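Local structure of DNA repair protein RAD2 (Saccharomyces cerevisiae, 4Q0Z) at residues G199-Y204 and D218-L223. The protein cuts single-stranded DNA as a magnesium-dependent endonuclease and is essential for the incision step in excision repair of DNA damaged by UV light, bulky adducts or cross-linking agents. Residues are numbered along the deposited sequence; the frame is centred on the assembly and turned at random.
Sequences GGTKIY and DAESIL
A threonine from the loop ahead of strand 203-205 supplies the acceptor for the first backbone N-H of helix 219-226: Ala-219 N donates to Thr-201 OG1 over 2.9 Å in a nearly straight bond (163°). The hydroxyl reaches this amide because chi1 sets OG1 anti to the backbone N (-179°), which also lays it alongside Asp-218, 3.3 Å from Asp-218 CB. The Ala-219 methyl packs beside Thr-201 CB at 4.0 Å.

The same helix start illustrates how the first N-H groups of a helix can be met by different acceptors, a local N-cap carboxylate for one and a tertiary hydroxyl for another. Asp-218, the N-cap residue, turns its carboxylate away from the loop, and Ser-221 N donates to Asp-218 OD1 (2.8 Å) from 38° above the carboxylate plane. Ser-221 OG gives a second bond to Asp-218 OD2 on its syn side but tilted out of the carboxylate plane (2.7 Å), so both carboxylate oxygens are held and the group's rotation is fixed. A water lies 2.7 Å from Thr-201 OG1.

Within the I-domain, the contact joins the two ends of a beta hairpin. The Schellman motif at Gly-199 closes helix 194-197, and a G1 bulge, Lys-202 and Ile-203 facing Tyr-217, leads into the antiparallel pairing of strands 203-205 and 213-217. Thr-201 also touches Leu-180 of helix 172-181. Ala-219 N and Ser-221 N thus have acceptors of different kinds, a neutral hydroxyl from across the hairpin and a local carboxylate whose negative charge would be favoured by the helix dipole.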
ATOM      1  N   GLY A 199      -1.771   3.238 -31.853  1.00 14.88           N
ATOM      2  CA  GLY A 199      -2.933   3.228 -32.731  1.00 15.36           C
ATOM      3  C   GLY A 199      -3.580   1.865 -32.974  1.00 14.87           C
ATOM      4  O   GLY A 199      -4.339   1.683 -33.918  1.00 22.39           O
ATOM      5  N   GLY A 200      -3.306   0.901 -32.111  1.00 14.07           N
ATOM      6  CA  GLY A 200      -3.938  -0.393 -32.259  1.00 14.34           C
ATOM      7  C   GLY A 200      -5.365  -0.452 -31.737  1.00 18.69           C
ATOM      8  O   GLY A 200      -5.838   0.421 -30.984  1.00 16.16           O
ATOM      9  N   THR A 201      -6.055  -1.508 -32.135  1.00  7.74           N
ATOM     10  CA  THR A 201      -7.369  -1.798 -31.598  1.00 10.75           C
ATOM     11  C   THR A 201      -7.624  -3.280 -31.836  1.00 12.86           C
ATOM     12  O   THR A 201      -6.769  -3.952 -32.414  1.00 11.72           O
ATOM     13  CB  THR A 201      -8.457  -0.900 -32.248  1.00 11.38           C
ATOM     14  OG1 THR A 201      -9.733  -1.211 -31.680  1.00 17.65           O
ATOM     15  CG2 THR A 201      -8.481  -1.053 -33.806  1.00  6.18           C
ATOM     16  N   LYS A 202      -8.776  -3.782 -31.396  1.00 11.17           N
ATOM     17  CA  LYS A 202      -9.136  -5.191 -31.553  1.00 14.29           C
ATOM     18  C   LYS A 202      -8.025  -6.085 -30.998  1.00 16.57           C
ATOM     19  O   LYS A 202      -7.396  -6.874 -31.705  1.00 11.93           O
ATOM     20  CB  LYS A 202      -9.427  -5.513 -33.010  1.00 12.93           C
ATOM     21  CG  LYS A 202     -10.608  -4.763 -33.569  1.00 11.04           C
ATOM     22  CD  LYS A 202     -10.848  -5.171 -35.024  1.00 22.10           C
ATOM     23  CE  LYS A 202     -12.279  -4.861 -35.464  1.00 21.78           C
ATOM     24  NZ  LYS A 202     -12.398  -4.576 -36.932  1.00 30.83           N
ATOM     25  N   ILE A 203      -7.805  -5.920 -29.706  1.00 14.82           N
ATOM     26  CA  ILE A 203      -6.710  -6.508 -29.005  1.00  6.04           C
ATOM     27  C   ILE A 203      -7.250  -7.708 -28.288  1.00 15.14           C
ATOM     28  O   ILE A 203      -8.296  -7.633 -27.638  1.00 14.52           O
ATOM     29  CB  ILE A 203      -6.151  -5.504 -27.981  1.00 14.37           C
ATOM     30  CG1 ILE A 203      -5.705  -4.235 -28.706  1.00 11.96           C
ATOM     31  CG2 ILE A 203      -4.998  -6.095 -27.222  1.00 10.37           C
ATOM     32  CD1 ILE A 203      -4.758  -4.543 -29.853  1.00 14.00           C
ATOM     33  N   TYR A 204      -6.546  -8.827 -28.431  1.00 14.76           N
ATOM     34  CA  TYR A 204      -6.900 -10.041 -27.723  1.00 12.68           C
ATOM     35  C   TYR A 204      -5.834 -10.334 -26.678  1.00 12.97           C
ATOM     36  O   TYR A 204      -4.707 -10.701 -27.005  1.00 16.85           O
ATOM     37  CB  TYR A 204      -7.047 -11.183 -28.707  1.00 11.04           C
ATOM     38  CG  TYR A 204      -8.219 -11.014 -29.640  1.00 14.76           C
ATOM     39  CD1 TYR A 204      -8.121 -10.219 -30.790  1.00 13.51           C
ATOM     40  CD2 TYR A 204      -9.434 -11.651 -29.375  1.00 15.18           C
ATOM     41  CE1 TYR A 204      -9.207 -10.065 -31.655  1.00  7.35           C
ATOM     42  CE2 TYR A 204     -10.522 -11.497 -30.220  1.00 13.21           C
ATOM     43  CZ  TYR A 204     -10.398 -10.715 -31.360  1.00 12.53           C
ATOM     44  OH  TYR A 204     -11.478 -10.587 -32.185  1.00 17.13           O
ATOM     45  N   ASP A 218     -11.067  -2.812 -27.548  1.00 15.75           N
ATOM     46  CA  ASP A 218     -11.018  -2.014 -28.781  1.00 11.72           C
ATOM     47  C   ASP A 218     -11.068  -0.512 -28.463  1.00 14.66           C
ATOM     48  O   ASP A 218     -11.529  -0.109 -27.396  1.00 12.82           O
ATOM     49  CB  ASP A 218     -12.140  -2.412 -29.745  1.00 21.45           C
ATOM     50  CG  ASP A 218     -13.506  -1.926 -29.280  1.00 27.02           C
ATOM     51  OD1 ASP A 218     -13.790  -0.726 -29.461  1.00 28.28           O
ATOM     52  OD2 ASP A 218     -14.287  -2.731 -28.725  1.00 40.34           O
ATOM     53  N   ALA A 219     -10.599   0.300 -29.404  1.00  9.96           N
ATOM     54  CA  ALA A 219     -10.409   1.727 -29.181  1.00 17.87           C
ATOM     55  C   ALA A 219     -11.719   2.449 -28.914  1.00 17.74           C
ATOM     56  O   ALA A 219     -11.771   3.361 -28.096  1.00 20.81           O
ATOM     57  CB  ALA A 219      -9.707   2.362 -30.387  1.00 15.98           C
ATOM     58  N   GLU A 220     -12.774   2.053 -29.619  1.00 19.13           N
ATOM     59  CA  GLU A 220     -14.053   2.743 -29.495  1.00 14.38           C
ATOM     60  C   GLU A 220     -14.721   2.492 -28.125  1.00 19.51           C
ATOM     61  O   GLU A 220     -15.263   3.415 -27.539  1.00 21.14           O
ATOM     62  CB  GLU A 220     -14.983   2.415 -30.665  1.00 11.12           C
ATOM     63  CG  GLU A 220     -14.631   3.126 -31.988  1.00 22.87           C
ATOM     64  CD  GLU A 220     -13.348   2.612 -32.668  1.00 27.21           C
ATOM     65  OE1 GLU A 220     -13.201   1.385 -32.889  1.00 20.83           O
ATOM     66  OE2 GLU A 220     -12.479   3.454 -32.993  1.00 27.79           O
ATOM     67  N   SER A 221     -14.666   1.260 -27.617  1.00 16.25           N
ATOM     68  CA  SER A 221     -15.214   0.963 -26.294  1.00 22.85           C
ATOM     69  C   SER A 221     -14.481   1.743 -25.210  1.00 17.76           C
ATOM     70  O   SER A 221     -15.081   2.255 -24.271  1.00 25.51           O
ATOM     71  CB  SER A 221     -15.113  -0.529 -26.001  1.00 14.25           C
ATOM     72  OG  SER A 221     -15.748  -1.241 -27.038  1.00 20.88           O
ATOM     73  N   ILE A 222     -13.173   1.844 -25.369  1.00 15.70           N
ATOM     74  CA  ILE A 222     -12.364   2.654 -24.482  1.00 22.98           C
ATOM     75  C   ILE A 222     -12.717   4.149 -24.588  1.00 23.94           C
ATOM     76  O   ILE A 222     -12.859   4.821 -23.563  1.00 13.57           O
ATOM     77  CB  ILE A 222     -10.871   2.386 -24.718  1.00 10.97           C
ATOM     78  CG1 ILE A 222     -10.511   1.006 -24.140  1.00 12.44           C
ATOM     79  CG2 ILE A 222     -10.020   3.483 -24.108  1.00 13.00           C
ATOM     80  CD1 ILE A 222      -9.255   0.440 -24.717  1.00  7.08           C
ATOM     81  N   LEU A 223     -12.863   4.669 -25.807  1.00 12.53           N
ATOM     82  CA  LEU A 223     -13.270   6.070 -25.949  1.00 17.74           C
ATOM     83  C   LEU A 223     -14.651   6.330 -25.332  1.00 20.17           C
ATOM     84  O   LEU A 223     -14.816   7.226 -24.520  1.00 18.22           O
ATOM     85  CB  LEU A 223     -13.239   6.534 -27.402  1.00 14.20           C
ATOM     86  CG  LEU A 223     -13.616   8.014 -27.586  1.00 25.48           C
ATOM     87  CD1 LEU A 223     -12.815   8.902 -26.626  1.00 20.27           C
ATOM     88  CD2 LEU A 223     -13.377   8.455 -29.023  1.00 24.10           C
TER
HETATM   89  O   HOH W   1     -12.051  -0.723 -32.916  1.00 31.00           O